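Local coordinates for protein Cas13d (PDB 6IV9) that binds a CRISPR RNA and, through its two HEPN domains, matures that guide and cleaves target RNA, at residues K157-H169 / A539-K551. The protein carries 2 engineered substitutions. Sequence-based numbering, arbitrary orientation.
Sequences KRFFGKTFDDNIH and AVDVECELTAGYK. With nucleotides of chain B.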
loop_
_atom_site.group_PDB
_atom_site.type_symbol
_atom_site.label_atom_id
_atom_site.label_comp_id
_atom_site.label_asym_id
_atom_site.label_seq_id
_atom_site.Cartn_x
_atom_site.Cartn_y
_atom_site.Cartn_z
ATOM N N LYS A 157 -18.161 22.525 -6.272
ATOM C CA LYS A 157 -17.631 23.832 -6.722
ATOM C C LYS A 157 -16.110 23.757 -6.889
ATOM O O LYS A 157 -15.623 24.220 -7.879
ATOM C CB LYS A 157 -17.986 24.913 -5.709
ATOM C CG LYS A 157 -19.462 25.245 -5.628
ATOM C CD LYS A 157 -19.714 26.529 -4.894
ATOM C CE LYS A 157 -20.339 26.330 -3.538
ATOM N NZ LYS A 157 -20.184 27.536 -2.697
ATOM N N ARG A 158 -15.411 23.142 -5.948
ATOM C CA ARG A 158 -13.936 23.046 -6.021
ATOM C C ARG A 158 -13.488 22.239 -7.245
ATOM O O ARG A 158 -12.539 22.640 -7.880
ATOM C CB ARG A 158 -13.427 22.428 -4.721
ATOM C CG ARG A 158 -11.989 21.936 -4.750
ATOM C CD ARG A 158 -11.592 21.179 -3.492
ATOM N NE ARG A 158 -10.668 21.873 -2.611
ATOM C CZ ARG A 158 -10.560 21.676 -1.303
ATOM N NH1 ARG A 158 -10.120 20.523 -0.831
ATOM N NH2 ARG A 158 -10.862 22.654 -0.467
ATOM N N PHE A 159 -14.146 21.127 -7.552
ATOM C CA PHE A 159 -13.684 20.279 -8.675
ATOM C C PHE A 159 -14.329 20.618 -10.018
ATOM O O PHE A 159 -13.694 20.362 -11.002
ATOM C CB PHE A 159 -13.927 18.807 -8.350
ATOM C CG PHE A 159 -13.029 18.279 -7.272
ATOM C CD1 PHE A 159 -13.345 18.462 -5.946
ATOM C CD2 PHE A 159 -11.853 17.634 -7.583
ATOM C CE1 PHE A 159 -12.517 17.985 -4.952
ATOM C CE2 PHE A 159 -11.023 17.162 -6.585
ATOM C CZ PHE A 159 -11.359 17.342 -5.276
ATOM N N PHE A 160 -15.563 21.109 -10.028
ATOM C CA PHE A 160 -16.275 21.353 -11.304
ATOM C C PHE A 160 -16.683 22.820 -11.497
ATOM O O PHE A 160 -17.234 23.108 -12.537
ATOM C CB PHE A 160 -17.474 20.412 -11.423
ATOM C CG PHE A 160 -17.109 18.958 -11.537
ATOM C CD1 PHE A 160 -16.708 18.421 -12.743
ATOM C CD2 PHE A 160 -17.154 18.125 -10.438
ATOM C CE1 PHE A 160 -16.370 17.086 -12.846
ATOM C CE2 PHE A 160 -16.813 16.792 -10.547
ATOM C CZ PHE A 160 -16.420 16.275 -11.746
ATOM N N GLY A 161 -16.498 23.673 -10.499
ATOM C CA GLY A 161 -16.830 25.108 -10.624
ATOM C C GLY A 161 -18.294 25.444 -10.388
ATOM O O GLY A 161 -18.632 26.617 -10.448
ATOM N N LYS A 162 -19.138 24.453 -10.139
ATOM C CA LYS A 162 -20.569 24.715 -9.856
ATOM C C LYS A 162 -21.175 23.511 -9.137
ATOM O O LYS A 162 -20.529 22.492 -9.083
ATOM C CB LYS A 162 -21.327 24.983 -11.155
ATOM C CG LYS A 162 -21.052 23.988 -12.265
ATOM C CD LYS A 162 -21.975 24.133 -13.424
ATOM C CE LYS A 162 -23.410 23.869 -13.046
ATOM N NZ LYS A 162 -24.307 24.908 -13.600
ATOM N N THR A 163 -22.360 23.680 -8.568
ATOM C CA THR A 163 -23.079 22.572 -7.898
ATOM C C THR A 163 -23.921 21.822 -8.929
ATOM O O THR A 163 -24.203 22.395 -9.952
ATOM C CB THR A 163 -23.924 23.076 -6.729
ATOM O OG1 THR A 163 -24.995 23.836 -7.275
ATOM C CG2 THR A 163 -23.117 23.898 -5.755
ATOM N N PHE A 164 -24.324 20.601 -8.611
ATOM C CA PHE A 164 -25.120 19.789 -9.549
ATOM C C PHE A 164 -26.265 19.127 -8.808
ATOM O O PHE A 164 -26.087 18.741 -7.676
ATOM C CB PHE A 164 -24.258 18.698 -10.177
ATOM C CG PHE A 164 -23.213 19.233 -11.112
ATOM C CD1 PHE A 164 -23.499 19.425 -12.446
ATOM C CD2 PHE A 164 -21.968 19.589 -10.649
ATOM C CE1 PHE A 164 -22.550 19.938 -13.303
ATOM C CE2 PHE A 164 -21.016 20.098 -11.509
ATOM C CZ PHE A 164 -21.311 20.269 -12.830
ATOM N N ASP A 165 -27.376 18.931 -9.508
ATOM C CA ASP A 165 -28.551 18.235 -8.942
ATOM C C ASP A 165 -28.500 16.758 -9.330
ATOM O O ASP A 165 -29.435 16.260 -9.895
ATOM C CB ASP A 165 -29.853 18.895 -9.360
ATOM C CG ASP A 165 -30.660 19.161 -8.120
ATOM O OD1 ASP A 165 -30.882 20.356 -7.816
ATOM O OD2 ASP A 165 -30.970 18.180 -7.425
ATOM N N ASP A 166 -27.386 16.125 -9.025
ATOM C CA ASP A 166 -27.141 14.702 -9.306
ATOM C C ASP A 166 -26.165 14.183 -8.256
ATOM O O ASP A 166 -25.553 14.959 -7.565
ATOM C CB ASP A 166 -26.680 14.466 -10.739
ATOM C CG ASP A 166 -25.283 14.959 -11.051
ATOM O OD1 ASP A 166 -24.384 14.630 -10.310
ATOM O OD2 ASP A 166 -25.129 15.641 -12.042
ATOM N N ASN A 167 -26.080 12.879 -8.156
ATOM C CA ASN A 167 -25.187 12.244 -7.163
ATOM C C ASN A 167 -23.984 11.626 -7.873
ATOM O O ASN A 167 -23.348 10.802 -7.279
ATOM C CB ASN A 167 -25.950 11.217 -6.335
ATOM C CG ASN A 167 -26.230 9.959 -7.115
ATOM O OD1 ASN A 167 -26.235 9.970 -8.322
ATOM N ND2 ASN A 167 -26.446 8.872 -6.412
ATOM N N ILE A 168 -23.794 11.941 -9.145
ATOM C CA ILE A 168 -22.684 11.357 -9.947
ATOM C C ILE A 168 -21.358 12.076 -9.708
ATOM O O ILE A 168 -20.367 11.412 -9.550
ATOM C CB ILE A 168 -23.050 11.337 -11.437
ATOM C CG1 ILE A 168 -24.498 10.903 -11.669
ATOM C CG2 ILE A 168 -22.070 10.482 -12.209
ATOM C CD1 ILE A 168 -24.900 10.852 -13.111
ATOM N N HIS A 169 -21.372 13.399 -9.707
ATOM C CA HIS A 169 -20.114 14.167 -9.550
ATOM C C HIS A 169 -19.458 13.876 -8.199
ATOM O O HIS A 169 -18.270 13.730 -8.162
ATOM C CB HIS A 169 -20.366 15.665 -9.739
ATOM C CG HIS A 169 -20.880 16.031 -11.082
ATOM N ND1 HIS A 169 -22.173 15.822 -11.451
ATOM C CD2 HIS A 169 -20.282 16.600 -12.135
ATOM C CE1 HIS A 169 -22.350 16.245 -12.669
ATOM N NE2 HIS A 169 -21.221 16.726 -13.102
ATOM N N ALA A 539 -27.146 9.342 -23.104
ATOM C CA ALA A 539 -28.289 9.177 -22.186
ATOM C C ALA A 539 -28.195 10.097 -20.971
ATOM O O ALA A 539 -29.208 10.655 -20.597
ATOM C CB ALA A 539 -28.380 7.738 -21.781
ATOM N N VAL A 540 -27.022 10.217 -20.359
ATOM C CA VAL A 540 -26.927 11.073 -19.146
ATOM C C VAL A 540 -26.631 12.513 -19.547
ATOM O O VAL A 540 -27.342 13.384 -19.104
ATOM C CB VAL A 540 -25.872 10.525 -18.174
ATOM C CG1 VAL A 540 -25.746 11.398 -16.951
ATOM C CG2 VAL A 540 -26.210 9.111 -17.772
ATOM N N ASP A 541 -25.551 12.711 -20.290
ATOM C CA ASP A 541 -25.218 14.030 -20.878
ATOM C C ASP A 541 -25.262 15.162 -19.851
ATOM O O ASP A 541 -26.042 16.073 -20.045
ATOM C CB ASP A 541 -26.142 14.327 -22.054
ATOM C CG ASP A 541 -25.693 15.511 -22.882
ATOM O OD1 ASP A 541 -24.488 15.662 -23.078
ATOM O OD2 ASP A 541 -26.565 16.265 -23.314
ATOM N N VAL A 542 -24.498 15.062 -18.771
ATOM C CA VAL A 542 -24.452 16.179 -17.788
ATOM C C VAL A 542 -23.077 16.832 -17.910
ATOM O O VAL A 542 -22.152 16.147 -18.277
ATOM C CB VAL A 542 -24.720 15.728 -16.345
ATOM C CG1 VAL A 542 -26.126 15.201 -16.171
ATOM C CG2 VAL A 542 -23.704 14.709 -15.882
ATOM N N GLU A 543 -22.998 18.121 -17.624
ATOM C CA GLU A 543 -21.724 18.866 -17.704
ATOM C C GLU A 543 -20.764 18.309 -16.658
ATOM O O GLU A 543 -21.200 18.062 -15.560
ATOM C CB GLU A 543 -22.006 20.332 -17.396
ATOM C CG GLU A 543 -20.815 21.248 -17.545
ATOM C CD GLU A 543 -21.054 22.627 -16.951
ATOM O OE1 GLU A 543 -22.225 23.088 -16.974
ATOM O OE2 GLU A 543 -20.080 23.222 -16.457
ATOM N N CYS A 544 -19.526 18.066 -17.044
ATOM C CA CYS A 544 -18.513 17.587 -16.076
ATOM C C CYS A 544 -17.150 18.126 -16.491
ATOM O O CYS A 544 -16.271 17.340 -16.716
ATOM C CB CYS A 544 -18.501 16.070 -15.984
ATOM S SG CYS A 544 -18.402 15.261 -17.593
ATOM N N GLU A 545 -17.022 19.440 -16.573
ATOM C CA GLU A 545 -15.729 20.042 -16.941
ATOM C C GLU A 545 -14.937 20.231 -15.650
ATOM O O GLU A 545 -15.336 20.994 -14.825
ATOM C CB GLU A 545 -15.954 21.367 -17.660
ATOM C CG GLU A 545 -14.669 22.060 -18.036
ATOM C CD GLU A 545 -14.815 23.231 -18.996
ATOM O OE1 GLU A 545 -14.211 23.186 -20.070
ATOM O OE2 GLU A 545 -15.541 24.174 -18.663
ATOM N N LEU A 546 -13.857 19.493 -15.504
ATOM C CA LEU A 546 -13.041 19.615 -14.288
ATOM C C LEU A 546 -12.350 20.969 -14.320
ATOM O O LEU A 546 -11.980 21.389 -15.380
ATOM C CB LEU A 546 -12.017 18.484 -14.298
ATOM C CG LEU A 546 -12.591 17.114 -13.970
ATOM C CD1 LEU A 546 -11.669 16.022 -14.446
ATOM C CD2 LEU A 546 -12.859 16.991 -12.489
ATOM N N THR A 547 -12.123 21.552 -13.146
ATOM C CA THR A 547 -11.420 22.848 -12.997
ATOM C C THR A 547 -9.938 22.659 -13.325
ATOM O O THR A 547 -9.482 21.539 -13.328
ATOM C CB THR A 547 -11.720 23.531 -11.666
ATOM O OG1 THR A 547 -11.332 22.667 -10.610
ATOM C CG2 THR A 547 -13.181 23.880 -11.521
ATOM N N ALA A 548 -9.219 23.762 -13.466
ATOM C CA ALA A 548 -7.848 23.762 -14.007
ATOM C C ALA A 548 -6.910 22.850 -13.216
ATOM O O ALA A 548 -6.126 22.178 -13.832
ATOM C CB ALA A 548 -7.332 25.171 -14.037
ATOM N N GLY A 549 -7.026 22.811 -11.900
ATOM C CA GLY A 549 -6.130 21.964 -11.089
ATOM C C GLY A 549 -6.325 20.468 -11.300
ATOM O O GLY A 549 -5.455 19.726 -10.932
ATOM N N TYR A 550 -7.469 20.070 -11.841
ATOM C CA TYR A 550 -7.853 18.643 -11.946
ATOM C C TYR A 550 -7.963 18.120 -13.378
ATOM O O TYR A 550 -8.480 17.047 -13.556
ATOM C CB TYR A 550 -9.165 18.469 -11.203
ATOM C CG TYR A 550 -9.062 18.873 -9.765
ATOM C CD1 TYR A 550 -8.347 18.099 -8.878
ATOM C CD2 TYR A 550 -9.656 20.023 -9.295
ATOM C CE1 TYR A 550 -8.248 18.436 -7.547
ATOM C CE2 TYR A 550 -9.567 20.378 -7.965
ATOM C CZ TYR A 550 -8.859 19.582 -7.086
ATOM O OH TYR A 550 -8.760 19.900 -5.771
ATOM N N LYS A 551 -7.371 18.820 -14.336
ATOM C CA LYS A 551 -7.428 18.452 -15.774
ATOM C C LYS A 551 -6.784 17.090 -16.026
ATOM O O LYS A 551 -7.159 16.432 -16.961
ATOM C CB LYS A 551 -6.685 19.484 -16.611
ATOM C CG LYS A 551 -7.320 20.852 -16.582
ATOM C CD LYS A 551 -8.737 20.803 -17.025
ATOM C CE LYS A 551 -9.186 22.091 -17.675
ATOM N NZ LYS A 551 -10.655 22.209 -17.582
ATOM P P C B 24 -18.913 5.792 -1.256
ATOM O OP1 C B 24 -17.594 6.337 -0.914
ATOM O OP2 C B 24 -19.649 4.860 -0.447
ATOM O "O5'" C B 24 -19.894 7.049 -1.379
ATOM C "C5'" C B 24 -19.368 8.356 -1.621
ATOM C "C4'" C B 24 -20.483 9.363 -1.738
ATOM O "O4'" C B 24 -21.230 9.148 -2.963
ATOM C "C3'" C B 24 -21.518 9.277 -0.659
ATOM O "O3'" C B 24 -21.047 9.956 0.468
ATOM C "C2'" C B 24 -22.702 9.981 -1.317
ATOM O "O2'" C B 24 -22.564 11.388 -1.276
ATOM C "C1'" C B 24 -22.606 9.427 -2.726
ATOM N N1 C B 24 -23.397 8.195 -2.991
ATOM C C2 C B 24 -24.726 8.336 -3.431
ATOM O O2 C B 24 -25.201 9.479 -3.538
ATOM N N3 C B 24 -25.459 7.225 -3.687
ATOM C C4 C B 24 -24.889 6.012 -3.596
ATOM N N4 C B 24 -25.616 4.942 -3.928
ATOM C C5 C B 24 -23.535 5.846 -3.178
ATOM C C6 C B 24 -22.838 6.953 -2.875
HETATM O O HOH W 1 -18.554 21.365 -14.872
#
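NE2 of His169 gives its proton to Glu543 O at 2.8 Å, lying in the carbonyl plane. The second ring nitrogen, ND1, donates to Asp166 OD1 on its syn lone pair (2.8 Å); the same oxygen takes the backbone N of Ile168 in an Asx turn. Both ring nitrogens are thus tied, which fixes the imidazole's rotation. Thr547 bonds twice to the end of helix 152-160: OG1, set between backbone N and carbonyl carbon (chi1 59°), reaches Arg158 O at 3.0 Å, and Thr547 N donates to Phe159 O. A water accepts from Glu545 N and lies within hydrogen-bonding distance of Phe160 O and Glu543 OE2. The interhelical turn of the crRNA-binding protein is thereby fastened to the loop joining helices 511-535 and 556-570, while Asn167 weakly bonds O2 of C24 of chain B. Among the rings, Phe159 brings CD2 over the Tyr550 face, planes 31° apart; an alanine in place of Tyr550 would probably leave CD2 and CE2 of Phe159 without the ring they rest on. Phe164 covers one face of His169, whose CD2 edge points onto the face of Phe160, and Phe160 CE1 packs on Leu546 CD2 at 3.5 Å.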